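Local coordinates for uncharacterized protein (Staphylococcus aureus subsp. aureus Mu50, PDB 4QXZ) that is of unknown function but belongs to the YwpF family and joins a beta-barrel core, resembling type VI secretion system proteins, to a two-helix pair, at residues Y121-L131 and M152-E162. Sequence-based numbering, arbitrary orientation.
Sequences YTLRQQYAESL and MMQSKPKLKDE
The CA atoms of Leu123, Ala128 and Leu131 come nearest those of Lys156, Met153 and Leu159 across residues 121-131 and 152-162, with the CA atoms of Ala128 and Met153 7.1 Å apart. In the first segment a loop leads to Gln126, the N-cap of helix 127-137, whose carbonyl O accepts from both N and OG of Ser130. In the second, helix 142-155 ends at Ser155, and Lys156, with phi 54°, is the first residue to leave helical geometry; the chain turns away there and runs back beside the first helix.

Tyr127 reaches from the first turn of helix 127-137 to the turn after helix 142-155. Its CG stands anti to the backbone N, which sends the ring across to that turn; there OH donates to Pro157 O at 2.8 Å, in the carbonyl plane and on a lone pair. Met153 SD lies at the ring edge, 3.9 Å from Tyr127 CD2, a Met-aromatic contact, while Leu159 CG comes within 3.6 Å of Tyr127 CE1. Leu131 lays CD1 against Met152 SD and CD2 against Met153 SD.

Arg124 grips Asp161 end-on: NH1 reaches OD1 at 2.8 Å and NH2 reaches OD2 at 2.7 Å. Both oxygens use syn lone pairs, the N-H...O angles are 166° and 177°, and the guanidinium and carboxylate groups are nearly coplanar. Leu159 CD1 covers one guanidinium face, and Glu162 OE1 adds a longer salt bridge to NH1. Nearer the barrel, Lys158 NZ sits over one face of the Tyr121 ring, 3.5 Å from its centroid, a cation-pi contact; Tyr121 OH and Lys158 N are hydrogen-bonded to Asp83 OD1 and OD2, respectively, of barrel strand 82-88.

The contact thus closes the base of the C-terminal two-helix pair, where the chain leaves barrel strand 111-121 and, after both helices, returns past the barrel.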
loop_
_atom_site.group_PDB
_atom_site.type_symbol
_atom_site.label_atom_id
_atom_site.label_comp_id
_atom_site.label_asym_id
_atom_site.label_seq_id
_atom_site.Cartn_x
_atom_site.Cartn_y
_atom_site.Cartn_z
ATOM N N TYR A 121 -2.307 7.586 16.829
ATOM C CA TYR A 121 -1.791 8.090 18.111
ATOM C C TYR A 121 -0.501 7.394 18.561
ATOM O O TYR A 121 -0.144 6.328 18.053
ATOM C CB TYR A 121 -2.876 8.092 19.204
ATOM C CG TYR A 121 -3.242 6.755 19.786
ATOM C CD1 TYR A 121 -2.543 6.213 20.866
ATOM C CD2 TYR A 121 -4.337 6.047 19.299
ATOM C CE1 TYR A 121 -2.901 4.971 21.413
ATOM C CE2 TYR A 121 -4.702 4.815 19.827
ATOM C CZ TYR A 121 -3.991 4.270 20.889
ATOM O OH TYR A 121 -4.382 3.019 21.391
ATOM N N THR A 122 0.214 8.043 19.477
ATOM C CA THR A 122 1.458 7.517 20.003
ATOM C C THR A 122 1.217 7.140 21.421
ATOM O O THR A 122 0.473 7.809 22.134
ATOM C CB THR A 122 2.578 8.559 20.045
ATOM O OG1 THR A 122 2.522 9.372 18.880
ATOM C CG2 THR A 122 3.940 7.878 20.115
ATOM N N LEU A 123 1.868 6.069 21.846
ATOM C CA LEU A 123 1.720 5.642 23.209
ATOM C C LEU A 123 2.262 6.714 24.111
ATOM O O LEU A 123 3.356 7.233 23.886
ATOM C CB LEU A 123 2.481 4.345 23.463
ATOM C CG LEU A 123 2.050 3.647 24.759
ATOM C CD1 LEU A 123 0.580 3.237 24.690
ATOM C CD2 LEU A 123 2.981 2.458 25.006
ATOM N N ARG A 124 1.497 7.055 25.129
ATOM C CA ARG A 124 1.948 8.034 26.093
ATOM C C ARG A 124 3.223 7.613 26.806
ATOM O O ARG A 124 3.540 6.428 26.904
ATOM C CB ARG A 124 0.868 8.261 27.134
ATOM C CG ARG A 124 0.470 7.000 27.876
ATOM C CD ARG A 124 -0.976 7.083 28.329
ATOM N NE ARG A 124 -1.106 7.556 29.702
ATOM C CZ ARG A 124 -2.276 7.781 30.305
ATOM N NH1 ARG A 124 -3.427 7.600 29.655
ATOM N NH2 ARG A 124 -2.296 8.199 31.568
ATOM N N GLN A 125 3.942 8.607 27.319
ATOM C CA GLN A 125 5.021 8.381 28.281
ATOM C C GLN A 125 4.434 7.770 29.552
ATOM O O GLN A 125 3.233 7.917 29.821
ATOM C CB GLN A 125 5.686 9.707 28.666
ATOM C CG GLN A 125 6.159 10.585 27.512
ATOM C CD GLN A 125 7.321 9.985 26.748
ATOM O OE1 GLN A 125 7.812 8.907 27.078
ATOM N NE2 GLN A 125 7.764 10.687 25.712
ATOM N N GLN A 126 5.267 7.094 30.339
ATOM C CA GLN A 126 4.828 6.573 31.629
ATOM C C GLN A 126 3.608 5.617 31.514
ATOM O O GLN A 126 2.830 5.474 32.462
ATOM C CB GLN A 126 4.483 7.739 32.590
ATOM C CG GLN A 126 5.658 8.394 33.292
ATOM C CD GLN A 126 6.600 9.121 32.350
ATOM O OE1 GLN A 126 7.537 8.533 31.798
ATOM N NE2 GLN A 126 6.370 10.412 32.178
ATOM N N TYR A 127 3.434 4.975 30.362
ATOM C CA TYR A 127 2.334 4.023 30.196
ATOM C C TYR A 127 2.347 2.946 31.285
ATOM O O TYR A 127 1.317 2.659 31.902
ATOM C CB TYR A 127 2.333 3.354 28.803
ATOM C CG TYR A 127 1.107 2.467 28.606
ATOM C CD1 TYR A 127 -0.126 3.024 28.305
ATOM C CD2 TYR A 127 1.188 1.079 28.737
ATOM C CE1 TYR A 127 -1.255 2.235 28.160
ATOM C CE2 TYR A 127 0.061 0.275 28.581
ATOM C CZ TYR A 127 -1.158 0.863 28.312
ATOM O OH TYR A 127 -2.280 0.098 28.170
ATOM N N ALA A 128 3.515 2.369 31.524
ATOM C CA ALA A 128 3.642 1.266 32.481
ATOM C C ALA A 128 3.169 1.711 33.874
ATOM O O ALA A 128 2.503 0.965 34.563
ATOM C CB ALA A 128 5.088 0.756 32.535
ATOM N N GLU A 129 3.514 2.941 34.250
ATOM C CA GLU A 129 3.218 3.487 35.576
ATOM C C GLU A 129 1.720 3.787 35.727
ATOM O O GLU A 129 1.104 3.477 36.750
ATOM C CB GLU A 129 4.042 4.769 35.817
ATOM C CG GLU A 129 5.566 4.587 35.874
ATOM C CD GLU A 129 6.279 4.623 34.515
ATOM O OE1 GLU A 129 5.686 4.235 33.472
ATOM O OE2 GLU A 129 7.466 5.030 34.487
ATOM N N SER A 130 1.153 4.407 34.699
ATOM C CA SER A 130 -0.269 4.681 34.650
ATOM C C SER A 130 -1.096 3.413 34.593
ATOM O O SER A 130 -2.147 3.328 35.225
ATOM C CB SER A 130 -0.578 5.508 33.422
ATOM O OG SER A 130 0.097 6.735 33.524
ATOM N N LEU A 131 -0.631 2.443 33.814
ATOM C CA LEU A 131 -1.296 1.157 33.726
ATOM C C LEU A 131 -1.326 0.446 35.075
ATOM O O LEU A 131 -2.355 -0.103 35.467
ATOM C CB LEU A 131 -0.582 0.279 32.712
ATOM C CG LEU A 131 -0.987 -1.186 32.713
ATOM C CD1 LEU A 131 -2.454 -1.370 32.390
ATOM C CD2 LEU A 131 -0.125 -1.901 31.700
ATOM N N MET A 152 -1.730 -6.469 29.224
ATOM C CA MET A 152 -1.941 -5.111 28.890
ATOM C C MET A 152 -0.662 -4.443 28.435
ATOM O O MET A 152 -0.714 -3.560 27.631
ATOM C CB MET A 152 -2.627 -4.378 30.005
ATOM C CG MET A 152 -3.984 -4.960 30.332
ATOM S SD MET A 152 -4.904 -4.212 31.627
ATOM C CE MET A 152 -5.728 -5.595 32.029
ATOM N N MET A 153 0.489 -4.816 28.964
ATOM C CA MET A 153 1.678 -4.183 28.453
ATOM C C MET A 153 1.929 -4.448 26.986
ATOM O O MET A 153 2.501 -3.637 26.329
ATOM C CB MET A 153 2.921 -4.456 29.280
ATOM C CG MET A 153 3.113 -3.534 30.487
ATOM S SD MET A 153 3.309 -1.812 30.352
ATOM C CE MET A 153 4.923 -1.791 29.824
ATOM N N GLN A 154 1.625 -5.625 26.498
ATOM C CA GLN A 154 1.680 -5.849 25.081
ATOM C C GLN A 154 0.615 -5.229 24.186
ATOM O O GLN A 154 0.925 -4.664 23.178
ATOM C CB GLN A 154 1.722 -7.325 24.838
ATOM C CG GLN A 154 2.998 -7.962 25.278
ATOM C CD GLN A 154 4.198 -7.302 24.674
ATOM O OE1 GLN A 154 4.293 -7.118 23.487
ATOM N NE2 GLN A 154 5.110 -6.944 25.496
ATOM N N SER A 155 -0.637 -5.380 24.561
ATOM C CA SER A 155 -1.774 -4.896 23.799
ATOM C C SER A 155 -2.014 -3.413 23.832
ATOM O O SER A 155 -2.563 -2.856 22.946
ATOM C CB SER A 155 -3.044 -5.628 24.180
ATOM O OG SER A 155 -3.375 -5.434 25.533
ATOM N N LYS A 156 -1.590 -2.829 24.922
ATOM C CA LYS A 156 -1.708 -1.398 25.218
ATOM C C LYS A 156 -3.055 -0.747 25.153
ATOM O O LYS A 156 -3.180 0.236 24.491
ATOM C CB LYS A 156 -0.769 -0.674 24.301
ATOM C CG LYS A 156 0.661 -1.117 24.491
ATOM C CD LYS A 156 1.549 -0.784 23.309
ATOM C CE LYS A 156 2.830 -1.609 23.274
ATOM N NZ LYS A 156 3.452 -1.636 21.920
ATOM N N PRO A 157 -4.068 -1.267 25.834
ATOM C CA PRO A 157 -5.380 -0.619 25.734
ATOM C C PRO A 157 -5.328 0.864 26.128
ATOM O O PRO A 157 -4.443 1.273 26.903
ATOM C CB PRO A 157 -6.255 -1.420 26.715
ATOM C CG PRO A 157 -5.308 -2.148 27.611
ATOM C CD PRO A 157 -4.040 -2.355 26.826
ATOM N N LYS A 158 -6.239 1.659 25.566
ATOM C CA LYS A 158 -6.483 3.020 26.064
ATOM C C LYS A 158 -6.826 2.926 27.527
ATOM O O LYS A 158 -7.574 2.036 27.954
ATOM C CB LYS A 158 -7.620 3.756 25.325
ATOM C CG LYS A 158 -7.203 4.341 23.981
ATOM C CD LYS A 158 -7.711 5.766 23.775
ATOM C CE LYS A 158 -6.992 6.481 22.625
ATOM N NZ LYS A 158 -5.566 6.798 22.935
ATOM N N LEU A 159 -6.263 3.853 28.287
ATOM C CA LEU A 159 -6.418 3.856 29.724
ATOM C C LEU A 159 -7.712 4.554 30.126
ATOM O O LEU A 159 -8.231 5.406 29.388
ATOM C CB LEU A 159 -5.184 4.478 30.381
ATOM C CG LEU A 159 -3.873 3.700 30.197
ATOM C CD1 LEU A 159 -2.642 4.405 30.732
ATOM C CD2 LEU A 159 -3.956 2.305 30.784
ATOM N N LYS A 160 -8.239 4.138 31.279
ATOM C CA LYS A 160 -9.514 4.646 31.819
ATOM C C LYS A 160 -9.534 6.178 31.906
ATOM O O LYS A 160 -10.569 6.794 31.699
ATOM C CB LYS A 160 -9.800 4.029 33.194
ATOM C CG LYS A 160 -11.273 3.819 33.494
ATOM C CD LYS A 160 -11.480 2.883 34.684
ATOM C CE LYS A 160 -11.467 1.422 34.250
ATOM N NZ LYS A 160 -11.631 0.512 35.420
ATOM N N ASP A 161 -8.383 6.793 32.158
ATOM C CA ASP A 161 -8.328 8.254 32.238
ATOM C C ASP A 161 -8.509 8.967 30.892
ATOM O O ASP A 161 -8.455 10.198 30.830
ATOM C CB ASP A 161 -7.042 8.733 32.937
ATOM C CG ASP A 161 -5.774 8.341 32.204
ATOM O OD1 ASP A 161 -5.835 7.681 31.146
ATOM O OD2 ASP A 161 -4.688 8.683 32.714
ATOM N N GLU A 162 -8.721 8.210 29.818
ATOM C CA GLU A 162 -8.978 8.806 28.511
ATOM C C GLU A 162 -10.415 8.593 28.034
ATOM O O GLU A 162 -10.775 9.131 27.000
ATOM C CB GLU A 162 -7.987 8.266 27.463
ATOM C CG GLU A 162 -6.619 8.954 27.487
ATOM C CD GLU A 162 -5.467 8.092 26.946
ATOM O OE1 GLU A 162 -4.404 8.674 26.635
ATOM O OE2 GLU A 162 -5.590 6.843 26.846
#